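Local structure of FMN-dependent NADH:quinone oxidoreductase 1 (Bacillus anthracis, 3U7I) at residues 35-40 with 209-214; 94-99 with 141-146; 58-63 with 76-81. The protein probably reduces quinones and cleaves aromatic azo compounds with electrons from NADH, working as a homodimer with one FMN bound per subunit. All coordinates share one frame; numbering follows the deposited sequence.

Interaction 1: residues 35-40 with 209-214; sequences KELISN and AASRLA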
loop_
_atom_site.group_PDB
_atom_site.type_symbol
_atom_site.label_atom_id
_atom_site.label_comp_id
_atom_site.label_asym_id
_atom_site.label_seq_id
_atom_site.Cartn_x
_atom_site.Cartn_y
_atom_site.Cartn_z
ATOM N N LYS C 35 -0.875 20.299 22.107
ATOM C CA LYS C 35 -1.928 21.244 22.485
ATOM C C LYS C 35 -1.482 22.287 23.524
ATOM O O LYS C 35 -2.040 23.382 23.580
ATOM C CB LYS C 35 -3.180 20.503 22.963
ATOM C CG LYS C 35 -4.012 19.878 21.849
ATOM C CD LYS C 35 -5.341 19.364 22.397
ATOM C CE LYS C 35 -6.049 18.434 21.415
ATOM N NZ LYS C 35 -6.981 19.112 20.463
ATOM N N GLU C 36 -0.473 21.950 24.327
ATOM C CA GLU C 36 0.072 22.876 25.327
ATOM C C GLU C 36 0.925 23.969 24.707
ATOM O O GLU C 36 1.080 25.046 25.285
ATOM C CB GLU C 36 0.964 22.134 26.318
ATOM C CG GLU C 36 0.251 21.245 27.305
ATOM C CD GLU C 36 1.230 20.421 28.121
ATOM O OE1 GLU C 36 2.398 20.854 28.265
ATOM O OE2 GLU C 36 0.833 19.336 28.605
ATOM N N LEU C 37 1.511 23.677 23.550
ATOM C CA LEU C 37 2.512 24.564 22.960
ATOM C C LEU C 37 2.012 25.408 21.774
ATOM O O LEU C 37 2.544 26.489 21.519
ATOM C CB LEU C 37 3.759 23.762 22.559
ATOM C CG LEU C 37 4.472 23.001 23.679
ATOM C CD1 LEU C 37 5.500 22.053 23.083
ATOM C CD2 LEU C 37 5.115 23.950 24.680
ATOM N N ILE C 38 0.997 24.917 21.061
ATOM C CA ILE C 38 0.484 25.624 19.883
ATOM C C ILE C 38 -0.083 26.999 20.241
ATOM O O ILE C 38 -0.653 27.191 21.321
ATOM C CB ILE C 38 -0.580 24.800 19.072
ATOM C CG1 ILE C 38 -1.810 24.462 19.916
ATOM C CG2 ILE C 38 0.024 23.527 18.484
ATOM C CD1 ILE C 38 -2.787 23.575 19.181
ATOM N N SER C 39 0.088 27.952 19.331
ATOM C CA SER C 39 -0.498 29.281 19.478
ATOM C C SER C 39 -2.019 29.187 19.371
ATOM O O SER C 39 -2.554 28.196 18.872
ATOM C CB SER C 39 0.055 30.232 18.415
ATOM O OG SER C 39 1.439 30.468 18.624
ATOM N N ASN C 40 -2.711 30.218 19.846
ATOM C CA ASN C 40 -4.171 30.207 19.873
ATOM C C ASN C 40 -4.797 30.262 18.470
ATOM O O ASN C 40 -5.992 30.020 18.300
ATOM C CB ASN C 40 -4.712 31.330 20.772
ATOM C CG ASN C 40 -4.236 32.713 20.342
ATOM O OD1 ASN C 40 -3.092 32.891 19.918
ATOM N ND2 ASN C 40 -5.115 33.703 20.457
ATOM N N ALA C 209 9.196 16.405 19.291
ATOM C CA ALA C 209 8.534 16.736 18.024
ATOM C C ALA C 209 7.456 17.800 18.209
ATOM O O ALA C 209 7.287 18.680 17.362
ATOM C CB ALA C 209 7.932 15.483 17.387
ATOM N N ALA C 210 6.723 17.703 19.319
ATOM C CA ALA C 210 5.692 18.677 19.670
ATOM C C ALA C 210 6.286 20.074 19.862
ATOM O O ALA C 210 5.745 21.058 19.354
ATOM C CB ALA C 210 4.950 18.230 20.926
ATOM N N SER C 211 7.394 20.152 20.600
ATOM C CA SER C 211 8.125 21.405 20.790
ATOM C C SER C 211 8.575 21.973 19.450
ATOM O O SER C 211 8.380 23.159 19.160
ATOM C CB SER C 211 9.362 21.184 21.666
ATOM O OG SER C 211 9.000 20.871 22.994
ATOM N N ARG C 212 9.205 21.120 18.648
ATOM C CA ARG C 212 9.693 21.519 17.337
ATOM C C ARG C 212 8.561 22.089 16.482
ATOM O O ARG C 212 8.651 23.222 15.996
ATOM C CB ARG C 212 10.367 20.337 16.622
ATOM C CG ARG C 212 11.009 20.707 15.280
ATOM C CD ARG C 212 11.762 19.536 14.657
ATOM N NE ARG C 212 10.871 18.439 14.301
ATOM C CZ ARG C 212 10.126 18.403 13.199
ATOM N NH1 ARG C 212 10.149 19.415 12.340
ATOM N NH2 ARG C 212 9.347 17.356 12.964
ATOM N N LEU C 213 7.492 21.312 16.315
ATOM C CA LEU C 213 6.393 21.718 15.440
ATOM C C LEU C 213 5.695 22.991 15.923
ATOM O O LEU C 213 5.258 23.803 15.114
ATOM C CB LEU C 213 5.386 20.576 15.241
ATOM C CG LEU C 213 5.830 19.377 14.384
ATOM C CD1 LEU C 213 4.835 18.226 14.493
ATOM C CD2 LEU C 213 6.044 19.777 12.921
ATOM N N ALA C 214 5.603 23.155 17.240
ATOM C CA ALA C 214 4.980 24.337 17.835
ATOM C C ALA C 214 5.980 25.476 17.934
ATOM O O ALA C 214 5.610 26.623 18.201
ATOM C CB ALA C 214 4.425 24.011 19.208
#
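Leu-37 and Ala-214 meet CB to CB at 3.4 Å, tighter than carbon atoms usually pack, where the end of helix 22-37 reaches the last turn of helix 195-214 in this flavodoxin-like fold. Each CB is directed toward the opposing segment, and the CA atoms of Ile-38 and Ala-214 come within 5.1 Å of each other. Leu-37 has the largest share of the buried surface. Its CG stands anti to the carbonyl carbon, beside the backbone N (chi1 -59°), and the CD1 branch beyond it rests on main chain: Ser-211 CA lies 3.5 Å from Leu-37 CD1, and Ala-210 C is 3.9 Å from the same methyl. The CB of Ser-211 points away, although OG still passes Leu-37 CD1; that hydroxyl also makes a weak hydrogen bond to Glu-207 O. Ile-38 contributes less, because its side chain leads away from the helix and packs on Ile-44 of strand 43-48. Across the two segments the contact is apolar, while the backbone oxygen of Leu-37 takes a hydrogen bond from Lys-216 NZ. At the margin of the patch, Ile-38 CG2 reaches Ala-214 CB at 4.5 Å.

Interaction 2: residues 94-99 with 141-146; sequences SANTYV and GRRMLV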
loop_
_atom_site.group_PDB
_atom_site.type_symbol
_atom_site.label_atom_id
_atom_site.label_comp_id
_atom_site.label_asym_id
_atom_site.label_seq_id
_atom_site.Cartn_x
_atom_site.Cartn_y
_atom_site.Cartn_z
ATOM N N SER C 94 -5.636 22.310 3.134
ATOM C CA SER C 94 -5.880 23.428 4.052
ATOM C C SER C 94 -4.930 23.417 5.242
ATOM O O SER C 94 -4.804 24.422 5.938
ATOM C CB SER C 94 -7.320 23.400 4.566
ATOM O OG SER C 94 -7.499 22.343 5.496
ATOM N N ALA C 95 -4.285 22.269 5.467
ATOM C CA ALA C 95 -3.376 22.054 6.596
ATOM C C ALA C 95 -1.910 22.336 6.236
ATOM O O ALA C 95 -1.466 22.026 5.129
ATOM C CB ALA C 95 -3.517 20.616 7.097
ATOM N N ASN C 96 -1.150 22.913 7.167
ATOM C CA ASN C 96 0.290 23.051 6.934
ATOM C C ASN C 96 1.130 22.163 7.854
ATOM O O ASN C 96 2.361 22.161 7.775
ATOM C CB ASN C 96 0.753 24.514 6.980
ATOM C CG ASN C 96 0.874 25.040 8.381
ATOM O OD1 ASN C 96 -0.005 24.824 9.208
ATOM N ND2 ASN C 96 1.976 25.727 8.665
ATOM N N THR C 97 0.449 21.404 8.712
ATOM C CA THR C 97 1.086 20.413 9.581
ATOM C C THR C 97 0.279 19.113 9.519
ATOM O O THR C 97 -0.948 19.120 9.696
ATOM C CB THR C 97 1.203 20.918 11.054
ATOM O OG1 THR C 97 1.955 22.141 11.099
ATOM C CG2 THR C 97 1.873 19.868 11.946
ATOM N N TYR C 98 0.958 18.000 9.243
ATOM C CA TYR C 98 0.287 16.711 9.091
ATOM C C TYR C 98 0.820 15.728 10.117
ATOM O O TYR C 98 2.024 15.689 10.373
ATOM C CB TYR C 98 0.517 16.134 7.688
ATOM C CG TYR C 98 0.077 17.049 6.565
ATOM C CD1 TYR C 98 -1.268 17.124 6.187
ATOM C CD2 TYR C 98 1.001 17.841 5.882
ATOM C CE1 TYR C 98 -1.682 17.970 5.164
ATOM C CE2 TYR C 98 0.603 18.688 4.859
ATOM C CZ TYR C 98 -0.744 18.749 4.499
ATOM O OH TYR C 98 -1.154 19.589 3.475
ATOM N N VAL C 99 -0.070 14.938 10.712
ATOM C CA VAL C 99 0.365 13.849 11.594
ATOM C C VAL C 99 -0.249 12.521 11.150
ATOM O O VAL C 99 -1.468 12.343 11.222
ATOM C CB VAL C 99 0.037 14.119 13.093
ATOM C CG1 VAL C 99 0.565 12.975 13.978
ATOM C CG2 VAL C 99 0.632 15.455 13.542
ATOM N N GLY C 141 6.535 25.071 2.767
ATOM C CA GLY C 141 6.988 24.927 4.144
ATOM C C GLY C 141 6.077 24.145 5.088
ATOM O O GLY C 141 6.084 24.366 6.305
ATOM N N ARG C 142 5.296 23.220 4.539
ATOM C CA ARG C 142 4.447 22.380 5.365
ATOM C C ARG C 142 5.292 21.340 6.091
ATOM O O ARG C 142 6.436 21.090 5.714
ATOM C CB ARG C 142 3.359 21.710 4.517
ATOM C CG ARG C 142 2.572 22.702 3.679
ATOM C CD ARG C 142 1.523 22.047 2.798
ATOM N NE ARG C 142 0.934 23.051 1.917
ATOM C CZ ARG C 142 -0.369 23.224 1.700
ATOM N NH1 ARG C 142 -0.766 24.188 0.876
ATOM N NH2 ARG C 142 -1.268 22.447 2.288
ATOM N N ARG C 143 4.724 20.738 7.131
ATOM C CA ARG C 143 5.465 19.791 7.960
ATOM C C ARG C 143 4.705 18.481 8.139
ATOM O O ARG C 143 3.477 18.455 8.208
ATOM C CB ARG C 143 5.785 20.385 9.336
ATOM C CG ARG C 143 6.502 21.713 9.314
ATOM C CD ARG C 143 5.520 22.897 9.393
ATOM N NE ARG C 143 4.643 22.814 10.563
ATOM C CZ ARG C 143 4.940 23.303 11.765
ATOM N NH1 ARG C 143 6.102 23.917 11.974
ATOM N NH2 ARG C 143 4.075 23.175 12.766
HETATM N N MSE C 144 5.452 17.392 8.238
HETATM C CA MSE C 144 4.849 16.075 8.403
HETATM C C MSE C 144 5.547 15.294 9.511
HETATM O O MSE C 144 6.777 15.248 9.583
HETATM C CB MSE C 144 4.884 15.285 7.085
HETATM C CG MSE C 144 4.680 13.772 7.243
HETATM SE SE MSE C 144 2.838 13.158 7.610
HETATM C CE MSE C 144 1.982 13.709 5.938
ATOM N N LEU C 145 4.739 14.689 10.377
ATOM C CA LEU C 145 5.224 13.791 11.417
ATOM C C LEU C 145 4.516 12.459 11.256
ATOM O O LEU C 145 3.289 12.406 11.168
ATOM C CB LEU C 145 4.953 14.359 12.809
ATOM C CG LEU C 145 5.329 13.453 13.985
ATOM C CD1 LEU C 145 6.851 13.355 14.147
ATOM C CD2 LEU C 145 4.673 13.953 15.272
ATOM N N VAL C 146 5.285 11.379 11.201
ATOM C CA VAL C 146 4.702 10.046 11.115
ATOM C C VAL C 146 4.932 9.310 12.434
ATOM O O VAL C 146 6.055 9.281 12.940
ATOM C CB VAL C 146 5.320 9.240 9.953
ATOM C CG1 VAL C 146 4.781 7.811 9.948
ATOM C CG2 VAL C 146 5.045 9.925 8.628
#
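Arg-143 grips the hydroxyl of Thr-97 side-on, with NE 2.8 Å and NH2 2.9 Å from Thr-97 OG1, where strands 97-103 and 143-149 run side by side in the central parallel sheet of the flavodoxin-like fold. The oxygen lies in the guanidinium plane, so both N-H groups converge on one acceptor. A bend at chi2 (94°) and another at chi3 fold the arginine back toward the neighbouring strand; NH2 has a second acceptor in Leu-213 O, and Tyr-34 of helix 22-37 packs against both side chains.

Arg-142, just before the strand, is built differently. Its chain is extended from CG to NE and passes the edge of the Tyr-98 ring, with Arg-142 CD 4.0 Å from Tyr-98 CE2. Ring and guanidinium planes are only 10° apart, and Arg-142 NH2 donates to Tyr-98 OH at 3.1 Å, the oxygen somewhat tilted from the guanidinium plane. NH2 also bonds Lys-93 O and, weakly, Ala-95 O, while NE pairs with Asp-140 OD2 and Tyr-98 OH with Phe-92 O. Four oxygens thus meet NE and NH2 of this buried arginine.

Three backbone bonds form the parallel ladder: Arg-143 N to Asn-96 O and Tyr-98 N to Arg-143 O, both 2.8 Å, and Leu-145 N to Tyr-98 O, 2.9 Å. Tyr-98 and Met-144, a selenomethionine, share the other face; the methionine was modelled in two conformers, so its close approach to the tyrosine is doubtful. On the Thr-97 face, Val-99 and Leu-145 both pack on Phe-30, and Val-99 CG1 and Leu-145 CG are both anti to the backbone N. Their side chains meet methyl to methyl, Val-99 CG1 to Leu-145 CD2, at 4.4 Å.

Interaction 3: residues 58-63 with 76-81; sequences DKTVLS and REEQKV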
loop_
_atom_site.group_PDB
_atom_site.type_symbol
_atom_site.label_atom_id
_atom_site.label_comp_id
_atom_site.label_asym_id
_atom_site.label_seq_id
_atom_site.Cartn_x
_atom_site.Cartn_y
_atom_site.Cartn_z
ATOM N N ASP C 58 -12.254 2.763 -7.728
ATOM C CA ASP C 58 -12.881 1.607 -8.375
ATOM C C ASP C 58 -13.406 1.974 -9.770
ATOM O O ASP C 58 -13.149 3.076 -10.265
ATOM C CB ASP C 58 -13.999 1.002 -7.500
ATOM C CG ASP C 58 -15.063 2.026 -7.103
ATOM O OD1 ASP C 58 -15.218 3.054 -7.800
ATOM O OD2 ASP C 58 -15.752 1.803 -6.085
ATOM N N LYS C 59 -14.126 1.047 -10.403
ATOM C CA LYS C 59 -14.745 1.302 -11.710
ATOM C C LYS C 59 -15.492 2.638 -11.756
ATOM O O LYS C 59 -15.411 3.371 -12.739
ATOM C CB LYS C 59 -15.715 0.173 -12.089
ATOM C CG LYS C 59 -15.073 -1.174 -12.303
ATOM C CD LYS C 59 -16.113 -2.224 -12.670
ATOM C CE LYS C 59 -15.561 -3.631 -12.488
ATOM N NZ LYS C 59 -16.503 -4.690 -12.985
ATOM N N THR C 60 -16.228 2.949 -10.694
ATOM C CA THR C 60 -17.048 4.158 -10.678
ATOM C C THR C 60 -16.212 5.436 -10.641
ATOM O O THR C 60 -16.533 6.400 -11.322
ATOM C CB THR C 60 -18.071 4.158 -9.515
ATOM O OG1 THR C 60 -18.860 2.967 -9.565
ATOM C CG2 THR C 60 -18.997 5.365 -9.612
ATOM N N VAL C 61 -15.142 5.440 -9.843
ATOM C CA VAL C 61 -14.249 6.598 -9.741
ATOM C C VAL C 61 -13.491 6.851 -11.058
ATOM O O VAL C 61 -13.353 8.002 -11.494
ATOM C CB VAL C 61 -13.247 6.443 -8.565
ATOM C CG1 VAL C 61 -12.161 7.521 -8.625
ATOM C CG2 VAL C 61 -13.976 6.480 -7.229
ATOM N N LEU C 62 -13.004 5.773 -11.682
ATOM C CA LEU C 62 -12.291 5.863 -12.957
ATOM C C LEU C 62 -13.225 6.375 -14.055
ATOM O O LEU C 62 -12.822 7.158 -14.920
ATOM C CB LEU C 62 -11.694 4.507 -13.342
ATOM C CG LEU C 62 -10.629 3.960 -12.390
ATOM C CD1 LEU C 62 -10.250 2.516 -12.735
ATOM C CD2 LEU C 62 -9.421 4.859 -12.425
ATOM N N SER C 63 -14.477 5.932 -14.004
ATOM C CA SER C 63 -15.514 6.434 -14.899
ATOM C C SER C 63 -15.790 7.932 -14.668
ATOM O O SER C 63 -15.861 8.721 -15.615
ATOM C CB SER C 63 -16.794 5.617 -14.706
ATOM O OG SER C 63 -17.880 6.183 -15.414
ATOM N N ARG C 76 -25.308 10.088 -10.809
ATOM C CA ARG C 76 -25.566 10.441 -9.415
ATOM C C ARG C 76 -24.476 9.906 -8.495
ATOM O O ARG C 76 -23.934 10.646 -7.667
ATOM C CB ARG C 76 -26.921 9.902 -8.960
ATOM C CG ARG C 76 -27.143 10.048 -7.465
ATOM C CD ARG C 76 -28.500 10.660 -7.169
ATOM N NE ARG C 76 -28.494 11.471 -5.950
ATOM C CZ ARG C 76 -28.941 11.055 -4.769
ATOM N NH1 ARG C 76 -29.437 9.827 -4.632
ATOM N NH2 ARG C 76 -28.892 11.872 -3.723
ATOM N N GLU C 77 -24.166 8.618 -8.644
ATOM C CA GLU C 77 -23.151 7.968 -7.816
ATOM C C GLU C 77 -21.726 8.457 -8.114
ATOM O O GLU C 77 -20.902 8.561 -7.205
ATOM C CB GLU C 77 -23.248 6.438 -7.906
ATOM C CG GLU C 77 -23.934 5.894 -9.147
ATOM C CD GLU C 77 -23.809 4.378 -9.257
ATOM O OE1 GLU C 77 -24.847 3.679 -9.184
ATOM O OE2 GLU C 77 -22.668 3.885 -9.415
ATOM N N GLU C 78 -21.445 8.766 -9.377
ATOM C CA GLU C 78 -20.174 9.394 -9.746
ATOM C C GLU C 78 -20.041 10.785 -9.120
ATOM O O GLU C 78 -18.969 11.169 -8.651
ATOM C CB GLU C 78 -20.041 9.485 -11.266
ATOM C CG GLU C 78 -19.853 8.140 -11.925
ATOM C CD GLU C 78 -20.041 8.196 -13.420
ATOM O OE1 GLU C 78 -20.371 9.287 -13.935
ATOM O OE2 GLU C 78 -19.863 7.148 -14.085
ATOM N N GLN C 79 -21.131 11.539 -9.119
ATOM C CA GLN C 79 -21.160 12.855 -8.497
ATOM C C GLN C 79 -20.886 12.750 -6.991
ATOM O O GLN C 79 -20.045 13.471 -6.444
ATOM C CB GLN C 79 -22.521 13.511 -8.755
ATOM C CG GLN C 79 -22.726 14.847 -8.080
ATOM C CD GLN C 79 -24.192 15.231 -8.002
ATOM O OE1 GLN C 79 -25.010 14.782 -8.812
ATOM N NE2 GLN C 79 -24.536 16.058 -7.016
ATOM N N LYS C 80 -21.584 11.827 -6.334
ATOM C CA LYS C 80 -21.503 11.664 -4.887
ATOM C C LYS C 80 -20.108 11.240 -4.409
ATOM O O LYS C 80 -19.601 11.766 -3.413
ATOM C CB LYS C 80 -22.566 10.672 -4.407
ATOM C CG LYS C 80 -22.537 10.374 -2.918
ATOM C CD LYS C 80 -23.285 9.078 -2.615
ATOM C CE LYS C 80 -22.926 8.517 -1.239
ATOM N NZ LYS C 80 -23.442 7.128 -1.030
ATOM N N VAL C 81 -19.484 10.293 -5.107
ATOM C CA VAL C 81 -18.149 9.849 -4.700
ATOM C C VAL C 81 -17.077 10.921 -4.931
ATOM O O VAL C 81 -16.242 11.149 -4.053
ATOM C CB VAL C 81 -17.737 8.483 -5.329
ATOM C CG1 VAL C 81 -17.666 8.580 -6.848
ATOM C CG2 VAL C 81 -16.403 8.000 -4.739
#
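Ser-63 OG donates to Glu-78 OE2 across 2.6 Å, the shortest polar link between residues 58-63 and 76-81. The hydroxyl comes from above the carboxylate, 46° out of its plane. Ser-63 OG is anti to its backbone N (chi1 172°), and the Glu-78 chain, extended beyond CG, carries its carboxylate over to it. The other oxygen, Glu-78 OE1, forms a salt bridge with Lys-67 NZ and accepts from Thr-75 N, the backbone N-H of the residue just before helix 76-94. A buried carboxylate with these donors would probably stay ionised.

Nearer the backbone, the CG methylene of Glu-78 serves as an apolar surface: Thr-60 CG2 packs on Glu-78 CG at 3.7 Å, the two side chains crossing obliquely. Thr-60 OG1 is 3.9 Å from Glu-77 OE2, a loose contact, the two side chains crossing at about a right angle.

Two consecutive helices of the flavodoxin-like fold, 59-68 and 76-94, pack nearly at right angles here. Their short segments cross at -88°, with 9.2 Å between the axes, and Thr-60 and Val-81 direct their CB atoms at the opposite helix. Val-61 points its CB away, yet its CG2 methyl meets Val-81 CG2 at 3.8 Å; Pro-55 packs on Val-81 as well. Helix 59-68 also carries Lys-59 and Leu-62, which pack on Pro-14 and Lys-15 of the second subunit.

The start of helix 59-68 is capped by Asp-58 in the N-cap position. Its OD1 accepts from Val-61 N at 3.1 Å, nearly along its C-O bond, and more weakly from Thr-60 N.

In the fold
From the N terminus, helix 22-37 ends in the first half of interaction 1, which stays open for 168 residues. Within that span two smaller loops close one after the other. Interaction 3 joins helices 59-68 and 76-94, with 12 residues between its segments; helix 76-94 then leads into strand 97-103, where interaction 2 opens, to close after 41 intervening residues on strand 143-149. Helix 195-214 finally closes interaction 1, and no loop crosses another. Interactions 1 and 2 touch, with centres 13 Å apart: Ala-209 CB lies 4.0 Å from Leu-145 CD1, packing the last helix on the sheet. Interaction 3 stands alone, its centre 29 Å from that of interaction 2 and 40 Å from that of interaction 1.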